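Local coordinates for programmed cell death 6-interacting protein (Homo sapiens, PDB 5WA1) that acts in endosomal sorting into multivesicular bodies, cytokinesis and membrane repair, here as its Bro1 domain, the part that engages ESCRT-III CHMP4 proteins, at residues Gln215-Phe220 / Asn239-Tyr244; Gln29-Ser34 / Phe114-Ala119; Glu293-Leu298 / Ala331-Asn336. All blocks are in the same frame, centred on the assembly; numbering follows the deposited sequence.

Contact 1: Gln215-Phe220 / Asn239-Tyr244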
ATOM      1  N   GLN A 215      -5.488  -2.097  -2.811  1.00 37.79           N
ATOM      2  CA  GLN A 215      -5.761  -3.027  -1.733  1.00 32.45           C
ATOM      3  C   GLN A 215      -6.587  -2.366  -0.645  1.00 40.99           C
ATOM      4  O   GLN A 215      -7.434  -3.027  -0.034  1.00 38.97           O
ATOM      5  CB  GLN A 215      -4.446  -3.616  -1.211  1.00 42.52           C
ATOM      6  CG  GLN A 215      -3.859  -4.518  -2.301  1.00 40.84           C
ATOM      7  CD  GLN A 215      -2.599  -5.293  -1.935  1.00 46.15           C
ATOM      8  OE1 GLN A 215      -2.374  -6.372  -2.480  1.00 43.79           O
ATOM      9  NE2 GLN A 215      -1.760  -4.743  -1.052  1.00 40.41           N
ATOM     10  N   ALA A 216      -6.397  -1.060  -0.429  1.00 39.15           N
ATOM     11  CA  ALA A 216      -7.278  -0.333   0.480  1.00 37.01           C
ATOM     12  C   ALA A 216      -8.722  -0.372  -0.013  1.00 38.48           C
ATOM     13  O   ALA A 216      -9.643  -0.625   0.770  1.00 41.59           O
ATOM     14  CB  ALA A 216      -6.800   1.111   0.636  1.00 37.11           C
ATOM     15  N   GLN A 217      -8.938  -0.122  -1.312  1.00 37.29           N
ATOM     16  CA  GLN A 217     -10.292  -0.192  -1.871  1.00 42.48           C
ATOM     17  C   GLN A 217     -10.867  -1.601  -1.746  1.00 39.14           C
ATOM     18  O   GLN A 217     -12.057  -1.772  -1.445  1.00 38.88           O
ATOM     19  CB  GLN A 217     -10.285   0.267  -3.331  1.00 39.93           C
ATOM     20  CG  GLN A 217     -11.649   0.193  -4.055  1.00 36.59           C
ATOM     21  CD  GLN A 217     -12.636   1.273  -3.602  1.00 37.97           C
ATOM     22  OE1 GLN A 217     -12.249   2.271  -2.998  1.00 39.85           O
ATOM     23  NE2 GLN A 217     -13.925   1.072  -3.904  1.00 35.06           N
ATOM     24  N   GLU A 218     -10.035  -2.623  -1.945  1.00 38.85           N
ATOM     25  CA  GLU A 218     -10.511  -3.991  -1.778  1.00 39.37           C
ATOM     26  C   GLU A 218     -10.974  -4.253  -0.353  1.00 43.08           C
ATOM     27  O   GLU A 218     -11.954  -4.976  -0.131  1.00 40.11           O
ATOM     28  CB  GLU A 218      -9.411  -4.981  -2.164  1.00 38.70           C
ATOM     29  CG  GLU A 218      -9.836  -6.443  -2.014  1.00 43.94           C
ATOM     30  CD  GLU A 218      -8.706  -7.409  -2.340  1.00 47.62           C
ATOM     31  OE1 GLU A 218      -7.609  -6.936  -2.684  1.00 48.59           O
ATOM     32  OE2 GLU A 218      -8.914  -8.635  -2.253  1.00 56.94           O
ATOM     33  N   VAL A 219     -10.265  -3.695   0.635  1.00 38.05           N
ATOM     34  CA  VAL A 219     -10.667  -3.868   2.023  1.00 33.16           C
ATOM     35  C   VAL A 219     -12.034  -3.242   2.260  1.00 35.56           C
ATOM     36  O   VAL A 219     -12.861  -3.788   2.998  1.00 40.89           O
ATOM     37  CB  VAL A 219      -9.600  -3.277   2.973  1.00 40.18           C
ATOM     38  CG1 VAL A 219     -10.131  -3.229   4.397  1.00 43.75           C
ATOM     39  CG2 VAL A 219      -8.326  -4.106   2.923  1.00 40.84           C
ATOM     40  N   PHE A 220     -12.297  -2.082   1.650  1.00 40.24           N
ATOM     41  CA  PHE A 220     -13.622  -1.488   1.793  1.00 39.87           C
ATOM     42  C   PHE A 220     -14.696  -2.352   1.143  1.00 41.50           C
ATOM     43  O   PHE A 220     -15.826  -2.410   1.640  1.00 45.39           O
ATOM     44  CB  PHE A 220     -13.644  -0.081   1.201  1.00 47.17           C
ATOM     45  CG  PHE A 220     -13.198   0.973   2.170  1.00 54.58           C
ATOM     46  CD1 PHE A 220     -14.107   1.575   3.021  1.00 51.53           C
ATOM     47  CD2 PHE A 220     -11.867   1.338   2.249  1.00 51.68           C
ATOM     48  CE1 PHE A 220     -13.703   2.535   3.927  1.00 50.50           C
ATOM     49  CE2 PHE A 220     -11.449   2.306   3.153  1.00 52.68           C
ATOM     50  CZ  PHE A 220     -12.372   2.905   3.996  1.00 51.60           C
ATOM     51  N   ASN A 239     -16.172  -2.518  -8.590  1.00 35.55           N
ATOM     52  CA  ASN A 239     -15.815  -2.000  -9.906  1.00 36.77           C
ATOM     53  C   ASN A 239     -14.665  -1.005  -9.797  1.00 45.27           C
ATOM     54  O   ASN A 239     -13.750  -0.991 -10.632  1.00 37.26           O
ATOM     55  CB  ASN A 239     -17.034  -1.351 -10.554  1.00 36.77           C
ATOM     56  CG  ASN A 239     -16.921  -1.277 -12.063  1.00 44.82           C
ATOM     57  OD1 ASN A 239     -16.279  -2.120 -12.692  1.00 43.75           O
ATOM     58  ND2 ASN A 239     -17.528  -0.259 -12.649  1.00 39.95           N
ATOM     59  N   GLN A 240     -14.693  -0.169  -8.762  1.00 41.42           N
ATOM     60  CA  GLN A 240     -13.605   0.780  -8.556  1.00 41.46           C
ATOM     61  C   GLN A 240     -12.300   0.065  -8.220  1.00 35.99           C
ATOM     62  O   GLN A 240     -11.229   0.473  -8.683  1.00 37.86           O
ATOM     63  CB  GLN A 240     -13.974   1.768  -7.450  1.00 34.88           C
ATOM     64  CG  GLN A 240     -12.852   2.753  -7.146  1.00 37.65           C
ATOM     65  CD  GLN A 240     -12.491   3.594  -8.344  1.00 42.53           C
ATOM     66  OE1 GLN A 240     -13.320   4.339  -8.858  1.00 53.91           O
ATOM     67  NE2 GLN A 240     -11.248   3.478  -8.801  1.00 47.53           N
ATOM     68  N   ALA A 241     -12.363  -0.979  -7.394  1.00 35.36           N
ATOM     69  CA  ALA A 241     -11.162  -1.755  -7.110  1.00 36.93           C
ATOM     70  C   ALA A 241     -10.600  -2.377  -8.379  1.00 41.62           C
ATOM     71  O   ALA A 241      -9.377  -2.449  -8.563  1.00 36.60           O
ATOM     72  CB  ALA A 241     -11.470  -2.834  -6.073  1.00 32.59           C
ATOM     73  N   ALA A 242     -11.482  -2.821  -9.276  1.00 36.63           N
ATOM     74  CA  ALA A 242     -11.037  -3.363 -10.552  1.00 35.84           C
ATOM     75  C   ALA A 242     -10.249  -2.330 -11.337  1.00 38.14           C
ATOM     76  O   ALA A 242      -9.204  -2.646 -11.916  1.00 41.15           O
ATOM     77  CB  ALA A 242     -12.251  -3.860 -11.366  1.00 31.18           C
ATOM     78  N   ASP A 243     -10.725  -1.079 -11.355  1.00 34.48           N
ATOM     79  CA  ASP A 243      -9.997  -0.016 -12.043  1.00 33.23           C
ATOM     80  C   ASP A 243      -8.603   0.184 -11.454  1.00 35.71           C
ATOM     81  O   ASP A 243      -7.631   0.377 -12.198  1.00 37.20           O
ATOM     82  CB  ASP A 243     -10.778   1.296 -11.973  1.00 46.47           C
ATOM     83  CG  ASP A 243     -11.669   1.502 -13.168  1.00 59.54           C
ATOM     84  OD1 ASP A 243     -11.967   0.507 -13.864  1.00 62.70           O
ATOM     85  OD2 ASP A 243     -12.064   2.659 -13.412  1.00 63.08           O
ATOM     86  N   TYR A 244      -8.485   0.147 -10.121  1.00 38.84           N
ATOM     87  CA  TYR A 244      -7.176   0.352  -9.491  1.00 38.34           C
ATOM     88  C   TYR A 244      -6.232  -0.802  -9.785  1.00 39.18           C
ATOM     89  O   TYR A 244      -5.055  -0.587 -10.091  1.00 35.99           O
ATOM     90  CB  TYR A 244      -7.326   0.498  -7.972  1.00 35.44           C
ATOM     91  CG  TYR A 244      -7.925   1.782  -7.489  1.00 35.40           C
ATOM     92  CD1 TYR A 244      -7.606   2.999  -8.087  1.00 43.78           C
ATOM     93  CD2 TYR A 244      -8.789   1.782  -6.400  1.00 39.20           C
ATOM     94  CE1 TYR A 244      -8.146   4.188  -7.612  1.00 50.56           C
ATOM     95  CE2 TYR A 244      -9.335   2.962  -5.924  1.00 39.07           C
ATOM     96  CZ  TYR A 244      -9.013   4.155  -6.525  1.00 49.01           C
ATOM     97  OH  TYR A 244      -9.559   5.320  -6.036  1.00 49.67           O
TER

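Contact 2: Gln29-Ser34 / Phe114-Ala119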
ATOM      1  N   GLN A  29       8.920  -5.852   0.965  1.00 47.11           N
ATOM      2  CA  GLN A  29      10.021  -6.095   1.888  1.00 53.63           C
ATOM      3  C   GLN A  29      10.732  -4.788   2.233  1.00 49.22           C
ATOM      4  O   GLN A  29      10.811  -3.867   1.416  1.00 45.13           O
ATOM      5  CB  GLN A  29      11.015  -7.092   1.287  1.00 62.78           C
ATOM      6  CG  GLN A  29      10.434  -8.484   1.079  1.00 78.77           C
ATOM      7  CD  GLN A  29      10.068  -9.166   2.389  1.00 99.43           C
ATOM      8  OE1 GLN A  29       8.900  -9.192   2.786  1.00107.10           O
ATOM      9  NE2 GLN A  29      11.065  -9.731   3.061  1.00104.19           N
ATOM     10  N   LEU A  30      11.247  -4.711   3.462  1.00 46.02           N
ATOM     11  CA  LEU A  30      11.943  -3.518   3.911  1.00 52.87           C
ATOM     12  C   LEU A  30      13.356  -3.477   3.333  1.00 55.06           C
ATOM     13  O   LEU A  30      13.971  -4.510   3.060  1.00 50.66           O
ATOM     14  CB  LEU A  30      12.006  -3.476   5.443  1.00 47.22           C
ATOM     15  CG  LEU A  30      10.825  -2.893   6.239  1.00 48.81           C
ATOM     16  CD1 LEU A  30       9.536  -3.680   6.047  1.00 54.67           C
ATOM     17  CD2 LEU A  30      11.180  -2.816   7.713  1.00 57.06           C
ATOM     18  N   LYS A  31      13.867  -2.261   3.142  1.00 48.01           N
ATOM     19  CA  LYS A  31      15.249  -2.083   2.716  1.00 49.57           C
ATOM     20  C   LYS A  31      16.190  -2.279   3.895  1.00 51.73           C
ATOM     21  O   LYS A  31      15.871  -1.915   5.028  1.00 50.28           O
ATOM     22  CB  LYS A  31      15.452  -0.694   2.109  1.00 48.64           C
ATOM     23  CG  LYS A  31      14.595  -0.428   0.872  1.00 49.14           C
ATOM     24  CD  LYS A  31      14.613   1.043   0.450  1.00 42.77           C
ATOM     25  CE  LYS A  31      16.016   1.540   0.114  1.00 45.30           C
ATOM     26  NZ  LYS A  31      16.773   0.635  -0.799  1.00 56.23           N
ATOM     27  N   LYS A  32      17.348  -2.869   3.625  1.00 54.15           N
ATOM     28  CA  LYS A  32      18.376  -3.058   4.633  1.00 62.41           C
ATOM     29  C   LYS A  32      19.379  -1.912   4.566  1.00 59.29           C
ATOM     30  O   LYS A  32      19.600  -1.312   3.509  1.00 58.65           O
ATOM     31  CB  LYS A  32      19.087  -4.398   4.427  1.00 64.91           C
ATOM     32  CG  LYS A  32      18.170  -5.605   4.499  1.00 70.35           C
ATOM     33  CD  LYS A  32      18.904  -6.866   4.080  1.00 83.75           C
ATOM     34  CE  LYS A  32      17.943  -8.020   3.845  1.00 95.20           C
ATOM     35  NZ  LYS A  32      18.648  -9.190   3.251  1.00107.14           N
ATOM     36  N   THR A  33      19.979  -1.597   5.709  1.00 57.16           N
ATOM     37  CA  THR A  33      20.974  -0.540   5.752  1.00 56.19           C
ATOM     38  C   THR A  33      22.091  -0.956   6.694  1.00 60.53           C
ATOM     39  O   THR A  33      21.896  -1.786   7.587  1.00 61.99           O
ATOM     40  CB  THR A  33      20.365   0.805   6.192  1.00 69.52           C
ATOM     41  OG1 THR A  33      21.379   1.821   6.194  1.00 65.00           O
ATOM     42  CG2 THR A  33      19.761   0.695   7.581  1.00 64.35           C
ATOM     43  N   SER A  34      23.268  -0.389   6.472  1.00 60.54           N
ATOM     44  CA  SER A  34      24.395  -0.651   7.347  1.00 68.10           C
ATOM     45  C   SER A  34      24.329   0.253   8.572  1.00 70.20           C
ATOM     46  O   SER A  34      23.778   1.357   8.524  1.00 68.86           O
ATOM     47  CB  SER A  34      25.702  -0.436   6.594  1.00 74.66           C
ATOM     48  OG  SER A  34      25.670   0.807   5.920  1.00 82.99           O
ATOM     49  N   PHE A 114      25.014   7.278   4.426  1.00 68.01           N
ATOM     50  CA  PHE A 114      24.034   6.222   4.616  1.00 68.35           C
ATOM     51  C   PHE A 114      24.109   5.266   3.436  1.00 71.17           C
ATOM     52  O   PHE A 114      24.100   5.697   2.276  1.00 67.50           O
ATOM     53  CB  PHE A 114      22.628   6.800   4.755  1.00 68.54           C
ATOM     54  CG  PHE A 114      22.531   7.902   5.771  1.00 72.72           C
ATOM     55  CD1 PHE A 114      22.412   7.612   7.122  1.00 73.39           C
ATOM     56  CD2 PHE A 114      22.560   9.228   5.372  1.00 73.08           C
ATOM     57  CE1 PHE A 114      22.320   8.632   8.058  1.00 82.08           C
ATOM     58  CE2 PHE A 114      22.472  10.251   6.297  1.00 76.44           C
ATOM     59  CZ  PHE A 114      22.351   9.954   7.641  1.00 83.67           C
ATOM     60  N   THR A 115      24.218   3.977   3.738  1.00 71.36           N
ATOM     61  CA  THR A 115      24.292   2.930   2.732  1.00 74.81           C
ATOM     62  C   THR A 115      23.044   2.073   2.840  1.00 64.91           C
ATOM     63  O   THR A 115      22.754   1.535   3.911  1.00 67.09           O
ATOM     64  CB  THR A 115      25.546   2.079   2.918  1.00 80.35           C
ATOM     65  OG1 THR A 115      26.701   2.917   2.824  1.00 78.63           O
ATOM     66  CG2 THR A 115      25.619   1.001   1.850  1.00 83.65           C
ATOM     67  N   TRP A 116      22.317   1.950   1.731  1.00 58.23           N
ATOM     68  CA  TRP A 116      21.070   1.203   1.680  1.00 60.65           C
ATOM     69  C   TRP A 116      21.103   0.244   0.503  1.00 59.30           C
ATOM     70  O   TRP A 116      21.696   0.533  -0.542  1.00 61.47           O
ATOM     71  CB  TRP A 116      19.862   2.128   1.542  1.00 63.49           C
ATOM     72  CG  TRP A 116      19.559   2.905   2.777  1.00 63.29           C
ATOM     73  CD1 TRP A 116      20.183   4.038   3.210  1.00 62.38           C
ATOM     74  CD2 TRP A 116      18.539   2.611   3.739  1.00 54.20           C
ATOM     75  NE1 TRP A 116      19.619   4.468   4.388  1.00 60.82           N
ATOM     76  CE2 TRP A 116      18.608   3.609   4.735  1.00 61.58           C
ATOM     77  CE3 TRP A 116      17.579   1.602   3.859  1.00 58.04           C
ATOM     78  CZ2 TRP A 116      17.749   3.627   5.833  1.00 59.69           C
ATOM     79  CZ3 TRP A 116      16.726   1.623   4.953  1.00 57.44           C
ATOM     80  CH2 TRP A 116      16.821   2.626   5.923  1.00 55.42           C
ATOM     81  N   LYS A 117      20.483  -0.889   0.698  1.00 63.11           N
ATOM     82  CA  LYS A 117      20.415  -1.907  -0.297  1.00 69.15           C
ATOM     83  C   LYS A 117      19.055  -1.874  -1.008  1.00 62.05           C
ATOM     84  O   LYS A 117      18.077  -1.442  -0.451  1.00 54.13           O
ATOM     85  CB  LYS A 117      20.612  -3.223   0.394  1.00 76.12           C
ATOM     86  CG  LYS A 117      20.925  -4.365  -0.516  1.00 81.91           C
ATOM     87  CD  LYS A 117      20.935  -5.646   0.273  1.00 87.87           C
ATOM     88  CE  LYS A 117      20.987  -6.825  -0.667  1.00 95.76           C
ATOM     89  NZ  LYS A 117      20.401  -8.024  -0.025  1.00101.85           N
ATOM     90  N   ASP A 118      19.016  -2.306  -2.258  1.00 59.29           N
ATOM     91  CA  ASP A 118      17.757  -2.323  -2.998  1.00 55.54           C
ATOM     92  C   ASP A 118      16.780  -3.301  -2.361  1.00 56.36           C
ATOM     93  O   ASP A 118      17.151  -4.417  -1.984  1.00 58.73           O
ATOM     94  CB  ASP A 118      18.003  -2.704  -4.457  1.00 60.29           C
ATOM     95  CG  ASP A 118      16.805  -2.417  -5.344  1.00 65.62           C
ATOM     96  OD1 ASP A 118      15.903  -3.281  -5.434  1.00 59.19           O
ATOM     97  OD2 ASP A 118      16.762  -1.324  -5.948  1.00 66.98           O
ATOM     98  N   ALA A 119      15.513  -2.876  -2.242  1.00 51.18           N
ATOM     99  CA  ALA A 119      14.500  -3.744  -1.658  1.00 55.64           C
ATOM    100  C   ALA A 119      14.187  -4.937  -2.554  1.00 62.54           C
ATOM    101  O   ALA A 119      13.765  -5.989  -2.055  1.00 64.63           O
ATOM    102  CB  ALA A 119      13.221  -2.953  -1.383  1.00 52.84           C
TER

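Contact 3: Glu293-Leu298 / Ala331-Asn336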
ATOM      1  N   GLU A 293     -31.053  -9.720 -17.850  1.00 44.40           N
ATOM      2  CA  GLU A 293     -29.844  -9.013 -17.439  1.00 43.98           C
ATOM      3  C   GLU A 293     -29.087  -9.785 -16.367  1.00 48.18           C
ATOM      4  O   GLU A 293     -27.852  -9.841 -16.392  1.00 42.45           O
ATOM      5  CB  GLU A 293     -30.183  -7.607 -16.940  1.00 44.00           C
ATOM      6  CG  GLU A 293     -28.967  -6.925 -16.306  1.00 44.95           C
ATOM      7  CD  GLU A 293     -29.224  -5.508 -15.814  1.00 52.97           C
ATOM      8  OE1 GLU A 293     -30.296  -4.943 -16.128  1.00 55.86           O
ATOM      9  OE2 GLU A 293     -28.337  -4.956 -15.115  1.00 51.92           O
ATOM     10  N   GLU A 294     -29.806 -10.393 -15.416  1.00 41.18           N
ATOM     11  CA  GLU A 294     -29.131 -11.183 -14.389  1.00 39.72           C
ATOM     12  C   GLU A 294     -28.274 -12.276 -15.014  1.00 38.92           C
ATOM     13  O   GLU A 294     -27.124 -12.483 -14.605  1.00 41.89           O
ATOM     14  CB  GLU A 294     -30.143 -11.809 -13.420  1.00 41.19           C
ATOM     15  CG  GLU A 294     -29.425 -12.598 -12.319  1.00 50.82           C
ATOM     16  CD  GLU A 294     -30.275 -13.653 -11.607  1.00 62.97           C
ATOM     17  OE1 GLU A 294     -31.448 -13.874 -11.997  1.00 53.54           O
ATOM     18  OE2 GLU A 294     -29.740 -14.263 -10.641  1.00 55.12           O
ATOM     19  N   ILE A 295     -28.822 -12.978 -16.010  1.00 38.38           N
ATOM     20  CA  ILE A 295     -28.104 -14.065 -16.673  1.00 38.25           C
ATOM     21  C   ILE A 295     -26.881 -13.528 -17.406  1.00 40.63           C
ATOM     22  O   ILE A 295     -25.799 -14.125 -17.360  1.00 40.22           O
ATOM     23  CB  ILE A 295     -29.051 -14.820 -17.632  1.00 40.07           C
ATOM     24  CG1 ILE A 295     -30.036 -15.675 -16.842  1.00 42.58           C
ATOM     25  CG2 ILE A 295     -28.248 -15.690 -18.595  1.00 46.63           C
ATOM     26  CD1 ILE A 295     -31.236 -16.163 -17.659  1.00 44.27           C
ATOM     27  N   ALA A 296     -27.041 -12.411 -18.122  1.00 42.15           N
ATOM     28  CA  ALA A 296     -25.922 -11.840 -18.870  1.00 42.48           C
ATOM     29  C   ALA A 296     -24.774 -11.467 -17.944  1.00 42.08           C
ATOM     30  O   ALA A 296     -23.601 -11.676 -18.276  1.00 40.16           O
ATOM     31  CB  ALA A 296     -26.380 -10.613 -19.653  1.00 42.90           C
ATOM     32  N   ARG A 297     -25.096 -10.920 -16.773  1.00 38.07           N
ATOM     33  CA  ARG A 297     -24.043 -10.495 -15.857  1.00 40.32           C
ATOM     34  C   ARG A 297     -23.392 -11.693 -15.169  1.00 40.75           C
ATOM     35  O   ARG A 297     -22.170 -11.724 -15.000  1.00 39.21           O
ATOM     36  CB  ARG A 297     -24.613  -9.495 -14.853  1.00 35.74           C
ATOM     37  CG  ARG A 297     -25.035  -8.177 -15.518  1.00 37.18           C
ATOM     38  CD  ARG A 297     -25.209  -7.088 -14.481  1.00 39.17           C
ATOM     39  NE  ARG A 297     -25.678  -5.816 -15.035  1.00 40.45           N
ATOM     40  CZ  ARG A 297     -24.900  -4.899 -15.606  1.00 44.41           C
ATOM     41  NH1 ARG A 297     -23.589  -5.102 -15.730  1.00 40.17           N
ATOM     42  NH2 ARG A 297     -25.437  -3.772 -16.059  1.00 43.52           N
ATOM     43  N   LEU A 298     -24.182 -12.711 -14.815  1.00 39.67           N
ATOM     44  CA  LEU A 298     -23.604 -13.933 -14.262  1.00 42.18           C
ATOM     45  C   LEU A 298     -22.729 -14.643 -15.287  1.00 42.70           C
ATOM     46  O   LEU A 298     -21.708 -15.245 -14.932  1.00 40.54           O
ATOM     47  CB  LEU A 298     -24.713 -14.877 -13.773  1.00 41.99           C
ATOM     48  CG  LEU A 298     -25.488 -14.496 -12.496  1.00 40.55           C
ATOM     49  CD1 LEU A 298     -26.755 -15.373 -12.296  1.00 39.38           C
ATOM     50  CD2 LEU A 298     -24.593 -14.572 -11.266  1.00 43.62           C
ATOM     51  N   ALA A 331     -29.579 -21.885 -11.995  1.00 61.94           N
ATOM     52  CA  ALA A 331     -30.961 -21.682 -11.562  1.00 66.96           C
ATOM     53  C   ALA A 331     -31.630 -20.579 -12.374  1.00 60.28           C
ATOM     54  O   ALA A 331     -32.786 -20.719 -12.792  1.00 58.38           O
ATOM     55  CB  ALA A 331     -31.014 -21.367 -10.067  1.00 58.73           C
ATOM     56  N   ALA A 332     -30.904 -19.489 -12.635  1.00 57.24           N
ATOM     57  CA  ALA A 332     -31.445 -18.399 -13.442  1.00 56.33           C
ATOM     58  C   ALA A 332     -31.857 -18.881 -14.828  1.00 52.82           C
ATOM     59  O   ALA A 332     -32.968 -18.599 -15.289  1.00 49.96           O
ATOM     60  CB  ALA A 332     -30.422 -17.274 -13.555  1.00 52.02           C
ATOM     61  N   LYS A 333     -30.959 -19.593 -15.520  1.00 47.84           N
ATOM     62  CA  LYS A 333     -31.267 -20.079 -16.869  1.00 58.29           C
ATOM     63  C   LYS A 333     -32.441 -21.045 -16.865  1.00 62.83           C
ATOM     64  O   LYS A 333     -33.302 -20.994 -17.755  1.00 58.82           O
ATOM     65  CB  LYS A 333     -30.049 -20.771 -17.478  1.00 55.88           C
ATOM     66  CG  LYS A 333     -28.956 -19.853 -17.960  1.00 62.21           C
ATOM     67  CD  LYS A 333     -27.771 -20.672 -18.452  1.00 68.27           C
ATOM     68  CE  LYS A 333     -26.749 -19.800 -19.148  1.00 75.99           C
ATOM     69  NZ  LYS A 333     -25.474 -20.523 -19.443  1.00 85.57           N
ATOM     70  N   LYS A 334     -32.470 -21.961 -15.895  1.00 64.25           N
ATOM     71  CA  LYS A 334     -33.558 -22.928 -15.825  1.00 62.54           C
ATOM     72  C   LYS A 334     -34.907 -22.225 -15.734  1.00 67.26           C
ATOM     73  O   LYS A 334     -35.842 -22.544 -16.482  1.00 64.94           O
ATOM     74  CB  LYS A 334     -33.351 -23.861 -14.629  1.00 62.45           C
ATOM     75  CG  LYS A 334     -34.331 -25.029 -14.586  1.00 69.27           C
ATOM     76  CD  LYS A 334     -34.077 -25.927 -13.387  1.00 79.78           C
ATOM     77  CE  LYS A 334     -35.007 -25.597 -12.226  1.00 85.27           C
ATOM     78  NZ  LYS A 334     -36.393 -26.125 -12.425  1.00 85.63           N
ATOM     79  N   ASP A 335     -35.026 -21.250 -14.828  1.00 57.20           N
ATOM     80  CA  ASP A 335     -36.302 -20.556 -14.683  1.00 64.91           C
ATOM     81  C   ASP A 335     -36.584 -19.622 -15.854  1.00 53.56           C
ATOM     82  O   ASP A 335     -37.747 -19.416 -16.210  1.00 55.14           O
ATOM     83  CB  ASP A 335     -36.340 -19.779 -13.364  1.00 72.42           C
ATOM     84  CG  ASP A 335     -36.624 -20.670 -12.164  1.00 86.05           C
ATOM     85  OD1 ASP A 335     -37.067 -21.820 -12.366  1.00 90.11           O
ATOM     86  OD2 ASP A 335     -36.415 -20.214 -11.017  1.00 91.60           O
ATOM     87  N   ASN A 336     -35.549 -19.026 -16.460  1.00 54.63           N
ATOM     88  CA  ASN A 336     -35.825 -18.108 -17.560  1.00 56.23           C
ATOM     89  C   ASN A 336     -36.296 -18.856 -18.806  1.00 59.56           C
ATOM     90  O   ASN A 336     -37.187 -18.380 -19.517  1.00 57.25           O
ATOM     91  CB  ASN A 336     -34.604 -17.257 -17.889  1.00 52.04           C
ATOM     92  CG  ASN A 336     -34.936 -16.147 -18.866  1.00 51.92           C
ATOM     93  OD1 ASN A 336     -35.921 -15.427 -18.679  1.00 54.42           O
ATOM     94  ND2 ASN A 336     -34.152 -16.026 -19.931  1.00 48.47           N
TER

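Contact 1: Gln215-Phe220 / Asn239-Tyr244
In Gln-217 the side chain leaves with CG anti to the backbone N, which sets CG against Ala-241, and the bend at chi2 (73°) turns CD and the amide toward Gln-240. CG lies 3.6 Å from Ala-241 CB and as close to the backbone N of that residue. The methyl of alanine is small enough to let helices 202-226 and 231-252 approach to 8.8 Å between their local axes, the two segments antiparallel at 164°. Gln-217 NE2 packs 3.6 Å from Gln-240 CB; the two glutamine side chains cross at about a right angle, with their amide planes 82° apart. At the root of the same side chain, Gln-217 CB meets the edge of the Tyr-244 ring, in its plane, 3.7 Å from CD2. One face of this ring also carries Gln-240 NE2, 3.2 Å above the plane and offset toward the rim. No hydrogen bond joins the two segments. The polar end of the buried Gln-217 is satisfied from elsewhere: NE2 donates to the carbonyls of Ala-356 and Leu-237, and OE1 accepts from Leu-358 N. Tyr-244 OH bonds to Thr-357 OG1. Glutamine thus suits this place because its methylenes serve as helix-packing surface while its amide makes three bonds, two to the passing backbone at Ala-356 and Leu-358 and one to the partner helix.

Contact 2: Gln29-Ser34 / Phe114-Ala119
Thr-115 O takes two hydrogen bonds, one from Thr-33 OG1 at 2.7 Å and one from Ser-34 N at 3.2 Å, the donors arriving from opposite faces of the carbonyl plane. Thr-33 OG1 stands above that plane, and it has a second partner in Arg-71 NH1. One step along, Lys-117 N donates to Lys-32 O at 3.0 Å in a nearly straight bond (166°). Lys-31 bends at chi3 and chi4, turning its ammonium back to Lys-117 O, a bond modelled at 2.5 Å from NZ, so short that its exact length is doubtful; the same NZ forms a salt bridge with Asp-199. A lysine suits this buried spot because its flexible chain can serve both acceptors. The segment 29-34 runs roughly antiparallel to strand 114-117 and joins it through a single bridge, Thr-33 to Trp-116; strand 114-117 also pairs with 131-134 in a two-stranded antiparallel sheet, and the N-terminal arm lies along its other edge. Thr-33 CB sits over the centre of the six-membered ring of Trp-116, a CH-pi contact 3.5 Å from the centroid. Lys-31 CB approaches the same indole at its edge, 3.6 Å from CE3, and Glu-140 accepts from the indole NE1. Farther out, Lys-31 CG rests on the methyl of Ala-119. Lys-32 and Lys-117 extend side by side, their NZ atoms 3.9 Å apart, like charges expected to repel but probably screened by solvent around exposed Lys-32.

Contact 3: Glu293-Leu298 / Ala331-Asn336
Ala-332 is the first residue of 331-336 to meet the facing helix: its CB lies 3.7 Å from Ile-295 CG1, with Leu-298 CD1 a looser neighbour at 4.3 Å. Glu-294 reaches the same methyl by its extended chain, OE1 standing 3.9 Å from Ala-332 CB, although the charge of this carboxylate is answered by Lys-286. Alanine suits this place because its one methyl packs against all three side chains without holding the helices apart. Lys-333 follows at the border, where Ile-295 CD1 comes to 4.0 Å from its CA; the aliphatic part of the lysine flanks the isoleucine, and its long chain suits a solvent-exposed border. One turn on from Ala-332, Asn-336 closes the contact. Ile-295 has CG1 anti to its carbonyl carbon and CD1 carried onward by a chi2 of 165°, and CD1 packs 3.5 Å from Asn-336 CB, also touching the amide nitrogen ND2. The asparagine can offer its CB to this methyl while its polar end works elsewhere, OD1 accepting from Asp-342 N just beyond the helix. Ile-295 therefore spans a full turn of its partner, and the contact between segments is entirely van der Waals. The local axes are 9.7 Å apart and antiparallel at 148°. Helices 291-311 and 319-340 form this pair, with Leu-298 also touching Ser-282 of helix 262-287 and Ile-295 reaching Val-344 in the loop that follows helix 319-340.

All three contacts belong to the one Bro1 domain; in sequence order contact 2 comes first, then contact 1, then contact 3. Contact 2 ties the N-terminal arm to the small sheet, whereas contacts 1 and 3 each join antiparallel helices consecutive in sequence, 202-226 with 231-252 and 291-311 with 319-340; helix 262-287 touches residues of both. Centres of contacts 1 and 2 lie about 30 Å apart, those of 1 and 3 about 26 Å, and those of 2 and 3 about 54 Å, spread along an elongated, mostly helical domain. Contacts 1 and 3 fall within the region that interacts with CHMP4 proteins, and Phe-220, in segment 215-220, meets an aromatic side chain of the bound peptide edge-to-face.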